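Local coordinates for protein RpfR (Cronobacter turicensis, PDB 6DGG) that contains a PAS domain, a small sensory module, which here holds a molecule of lauric acid in its interior pocket, at residues F86-V91 with I100-S105. Sequence-based numbering, arbitrary orientation.
With DAO (lauric acid), chain B.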
ATOM      1  N   PHE A  86      -6.582  -3.819   3.156  1.00  7.53           N
ATOM      2  CA  PHE A  86      -6.328  -3.375   1.794  1.00  7.43           C
ATOM      3  C   PHE A  86      -7.230  -4.136   0.835  1.00  5.73           C
ATOM      4  O   PHE A  86      -7.302  -5.371   0.883  1.00  7.26           O
ATOM      5  CB  PHE A  86      -4.857  -3.549   1.427  1.00  6.76           C
ATOM      6  CG  PHE A  86      -3.977  -2.489   1.994  1.00  6.40           C
ATOM      7  CD1 PHE A  86      -3.978  -1.213   1.452  1.00  9.07           C
ATOM      8  CD2 PHE A  86      -3.154  -2.747   3.077  1.00  9.78           C
ATOM      9  CE1 PHE A  86      -3.169  -0.226   1.981  1.00 11.26           C
ATOM     10  CE2 PHE A  86      -2.357  -1.748   3.607  1.00  8.79           C
ATOM     11  CZ  PHE A  86      -2.367  -0.497   3.056  1.00 10.87           C
ATOM     12  N   ARG A  87      -7.962  -3.383   0.021  1.00  4.80           N
ATOM     13  CA  ARG A  87      -8.751  -3.925  -1.070  1.00  5.83           C
ATOM     14  C   ARG A  87      -7.913  -3.723  -2.329  1.00  7.99           C
ATOM     15  O   ARG A  87      -7.648  -2.578  -2.714  1.00  8.42           O
ATOM     16  CB  ARG A  87     -10.074  -3.171  -1.183  1.00  7.27           C
ATOM     17  CG  ARG A  87     -10.856  -3.019   0.129  1.00  8.10           C
ATOM     18  CD  ARG A  87     -11.865  -1.877   0.026  1.00  9.04           C
ATOM     19  NE  ARG A  87     -12.517  -1.533   1.296  1.00 10.83           N
ATOM     20  CZ  ARG A  87     -11.952  -0.816   2.264  1.00  9.83           C
ATOM     21  NH1 ARG A  87     -10.698  -0.376   2.158  1.00  8.36           N
ATOM     22  NH2 ARG A  87     -12.641  -0.543   3.357  1.00  9.95           N
ATOM     23  N   ASN A  88      -7.501  -4.823  -2.963  1.00  6.40           N
ATOM     24  CA  ASN A  88      -6.476  -4.797  -3.999  1.00  6.31           C
ATOM     25  C   ASN A  88      -7.026  -5.300  -5.329  1.00  6.69           C
ATOM     26  O   ASN A  88      -7.685  -6.342  -5.387  1.00  8.05           O
ATOM     27  CB  ASN A  88      -5.290  -5.655  -3.558  1.00  8.71           C
ATOM     28  CG  ASN A  88      -4.457  -4.982  -2.484  1.00  7.43           C
ATOM     29  OD1 ASN A  88      -4.731  -3.852  -2.072  1.00 10.68           O
ATOM     30  ND2 ASN A  88      -3.431  -5.673  -2.027  1.00 17.10           N
ATOM     31  N   LYS A  89      -6.738  -4.566  -6.398  1.00  6.83           N
ATOM     32  CA  LYS A  89      -7.192  -4.953  -7.724  1.00  8.00           C
ATOM     33  C   LYS A  89      -6.300  -4.267  -8.746  1.00  8.45           C
ATOM     34  O   LYS A  89      -5.635  -3.274  -8.444  1.00  7.96           O
ATOM     35  CB  LYS A  89      -8.650  -4.549  -7.954  1.00  8.61           C
ATOM     36  CG  LYS A  89      -8.873  -3.037  -7.991  1.00  8.53           C
ATOM     37  CD  LYS A  89     -10.328  -2.678  -8.163  1.00  9.48           C
ATOM     38  CE  LYS A  89     -10.526  -1.174  -8.112  1.00  9.69           C
ATOM     39  NZ  LYS A  89     -10.236  -0.612  -6.771  1.00  8.53           N
ATOM     40  N   PHE A  90      -6.312  -4.804  -9.959  1.00  9.64           N
ATOM     41  CA  PHE A  90      -5.622  -4.164 -11.063  1.00 10.43           C
ATOM     42  C   PHE A  90      -6.350  -2.893 -11.474  1.00 10.85           C
ATOM     43  O   PHE A  90      -7.573  -2.777 -11.343  1.00 11.08           O
ATOM     44  CB  PHE A  90      -5.599  -5.080 -12.281  1.00 11.89           C
ATOM     45  CG  PHE A  90      -4.585  -6.185 -12.203  1.00 12.10           C
ATOM     46  CD1 PHE A  90      -3.232  -5.907 -12.134  1.00 14.15           C
ATOM     47  CD2 PHE A  90      -4.992  -7.505 -12.232  1.00 15.44           C
ATOM     48  CE1 PHE A  90      -2.306  -6.932 -12.081  1.00 14.54           C
ATOM     49  CE2 PHE A  90      -4.074  -8.528 -12.171  1.00 21.57           C
ATOM     50  CZ  PHE A  90      -2.728  -8.240 -12.102  1.00 20.93           C
ATOM     51  N   VAL A  91      -5.586  -1.938 -12.009  1.00 13.66           N
ATOM     52  CA  VAL A  91      -6.194  -0.858 -12.772  1.00 14.42           C
ATOM     53  C   VAL A  91      -7.017  -1.469 -13.894  1.00 16.98           C
ATOM     54  O   VAL A  91      -6.591  -2.427 -14.552  1.00 19.63           O
ATOM     55  CB  VAL A  91      -5.106   0.067 -13.339  1.00 13.14           C
ATOM     56  CG1 VAL A  91      -5.714   1.106 -14.269  1.00 21.23           C
ATOM     57  CG2 VAL A  91      -4.350   0.749 -12.223  1.00 14.97           C
ATOM     58  N   ILE A 100      -0.408  -3.379 -15.500  1.00 15.90           N
ATOM     59  CA  ILE A 100       0.902  -3.281 -14.863  1.00 16.52           C
ATOM     60  C   ILE A 100       0.855  -2.620 -13.498  1.00 14.16           C
ATOM     61  O   ILE A 100       1.878  -2.623 -12.797  1.00 14.06           O
ATOM     62  CB  ILE A 100       1.941  -2.591 -15.769  1.00 18.69           C
ATOM     63  CG1 ILE A 100       1.405  -1.250 -16.275  1.00 21.69           C
ATOM     64  CG2 ILE A 100       2.311  -3.520 -16.915  1.00 35.53           C
ATOM     65  CD1 ILE A 100       2.382  -0.485 -17.162  1.00 41.69           C
ATOM     66  N   PHE A 101      -0.284  -2.074 -13.080  1.00 13.16           N
ATOM     67  CA  PHE A 101      -0.390  -1.404 -11.795  1.00 11.86           C
ATOM     68  C   PHE A 101      -1.484  -2.026 -10.938  1.00 10.78           C
ATOM     69  O   PHE A 101      -2.545  -2.420 -11.437  1.00 10.86           O
ATOM     70  CB  PHE A 101      -0.644   0.091 -11.968  1.00 12.27           C
ATOM     71  CG  PHE A 101       0.455   0.793 -12.680  1.00 13.75           C
ATOM     72  CD1 PHE A 101       1.732   0.801 -12.156  1.00 19.98           C
ATOM     73  CD2 PHE A 101       0.230   1.424 -13.887  1.00 16.43           C
ATOM     74  CE1 PHE A 101       2.762   1.440 -12.810  1.00 20.79           C
ATOM     75  CE2 PHE A 101       1.259   2.062 -14.550  1.00 23.30           C
ATOM     76  CZ  PHE A 101       2.526   2.070 -14.009  1.00 23.65           C
ATOM     77  N   LEU A 102      -1.203  -2.082  -9.643  1.00  9.51           N
ATOM     78  CA  LEU A 102      -2.094  -2.609  -8.619  1.00  8.38           C
ATOM     79  C   LEU A 102      -2.546  -1.434  -7.764  1.00  7.88           C
ATOM     80  O   LEU A 102      -1.705  -0.669  -7.272  1.00  9.08           O
ATOM     81  CB  LEU A 102      -1.319  -3.627  -7.774  1.00  8.10           C
ATOM     82  CG  LEU A 102      -1.872  -4.026  -6.414  1.00  7.06           C
ATOM     83  CD1 LEU A 102      -3.221  -4.668  -6.574  1.00 13.47           C
ATOM     84  CD2 LEU A 102      -0.903  -4.956  -5.697  1.00 10.83           C
ATOM     85  N   ILE A 103      -3.863  -1.256  -7.636  1.00  7.39           N
ATOM     86  CA  ILE A 103      -4.436  -0.228  -6.770  1.00  7.46           C
ATOM     87  C   ILE A 103      -4.684  -0.861  -5.411  1.00  6.23           C
ATOM     88  O   ILE A 103      -5.430  -1.841  -5.307  1.00  6.92           O
ATOM     89  CB  ILE A 103      -5.751   0.320  -7.340  1.00  8.49           C
ATOM     90  CG1 ILE A 103      -5.564   0.933  -8.720  1.00 10.65           C
ATOM     91  CG2 ILE A 103      -6.340   1.383  -6.404  1.00  7.70           C
ATOM     92  CD1 ILE A 103      -6.884   1.121  -9.441  1.00  9.84           C
ATOM     93  N   CYS A 104      -4.080  -0.302  -4.367  1.00  6.72           N
ATOM     94  CA  CYS A 104      -4.287  -0.759  -2.996  1.00  5.71           C
ATOM     95  C   CYS A 104      -5.111   0.284  -2.255  1.00  5.71           C
ATOM     96  O   CYS A 104      -4.656   1.411  -2.048  1.00  8.49           O
ATOM     97  CB  CYS A 104      -2.955  -0.996  -2.291  1.00  7.00           C
ATOM     98  SG  CYS A 104      -1.892  -2.142  -3.197  1.00  8.73           S
ATOM     99  N   SER A 105      -6.313  -0.098  -1.838  1.00  7.49           N
ATOM    100  CA  SER A 105      -7.269   0.816  -1.223  0.74  4.84           C
ATOM    101  C   SER A 105      -7.427   0.414   0.244  1.00  7.35           C
ATOM    102  O   SER A 105      -8.121  -0.565   0.556  1.00  7.36           O
ATOM    103  CB  SER A 105      -8.588   0.748  -1.989  0.74  7.23           C
ATOM    104  OG  SER A 105      -9.613   1.503  -1.369  0.74  8.24           O
TER
HETATM  105  O1  DAO B 301      -0.004  -7.790   1.177  1.00 14.08           O
HETATM  106  O2  DAO B 301      -1.374  -8.485  -0.361  1.00 10.68           O
HETATM  107  C1  DAO B 301      -0.613  -7.584   0.097  1.00  9.41           C
HETATM  108  C2  DAO B 301      -0.384  -6.253  -0.639  1.00 12.31           C
HETATM  109  C3  DAO B 301      -0.479  -5.047   0.320  1.00 20.42           C
HETATM  110  C4  DAO B 301       0.088  -3.733  -0.260  1.00 22.51           C
HETATM  111  C5  DAO B 301      -0.178  -2.571   0.716  1.00 24.52           C
HETATM  112  C6  DAO B 301       0.445  -1.201   0.351  1.00 18.12           C
HETATM  113  C7  DAO B 301       0.959  -0.529   1.651  1.00 21.51           C
HETATM  114  C8  DAO B 301       0.901   1.005   1.689  1.00 30.84           C
HETATM  115  C9  DAO B 301       1.251   1.465   3.112  1.00 21.30           C
HETATM  116  C10 DAO B 301       1.620   2.950   3.234  1.00 26.23           C
HETATM  117  C11 DAO B 301       0.409   3.853   3.485  1.00 25.17           C
HETATM  118  C12 DAO B 301       0.010   3.858   4.962  1.00 27.60           C
HETATM  119  O   HOH W   1      -8.142  -1.226  -4.982  1.00  8.73           O
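R87 grips S105 twice: its backbone N and its NH1 reach S105 O from opposite faces of the carbonyl plane, NH1 at 3.0 Å. The arginine chain runs extended from CG to NE, and chi4 of 78° then turns CZ off that line; S105 O lies near the guanidinium plane, while NH2 hydrogen-bonds T107 OG1, farther along the strand of S105. Two residues on, K89 is extended as far as CE before chi4 of -67° swings NZ aside to a water. A long lysine suits this exposed place. The water accepts from NZ (2.8 Å) and donates to R87 O and I103 O, tying the lysine's charge to both strands. Strands 80-90 and 102-108 are neighbours in the antiparallel five-stranded sheet of the PAS fold; on its other face F86, N88 and C104 line the lauric acid pocket, while L102 and F90, apolar, suit the side of helix 49-65. F86, with CG beside its backbone N (chi1 -78°), lays one ring face under the lauric acid, C5 standing 3.6 Å above its centre; flat and apolar, the ring suits an alkyl chain. C104 CB touches F86 CD1 at 3.9 Å, and C104 SG comes within 3.9 Å of lauric acid C4. Beta-branched I103 suits its extended strand, and V91 crosses it at about a right angle, V91 CG2 meeting I103 CG1 at 3.7 Å.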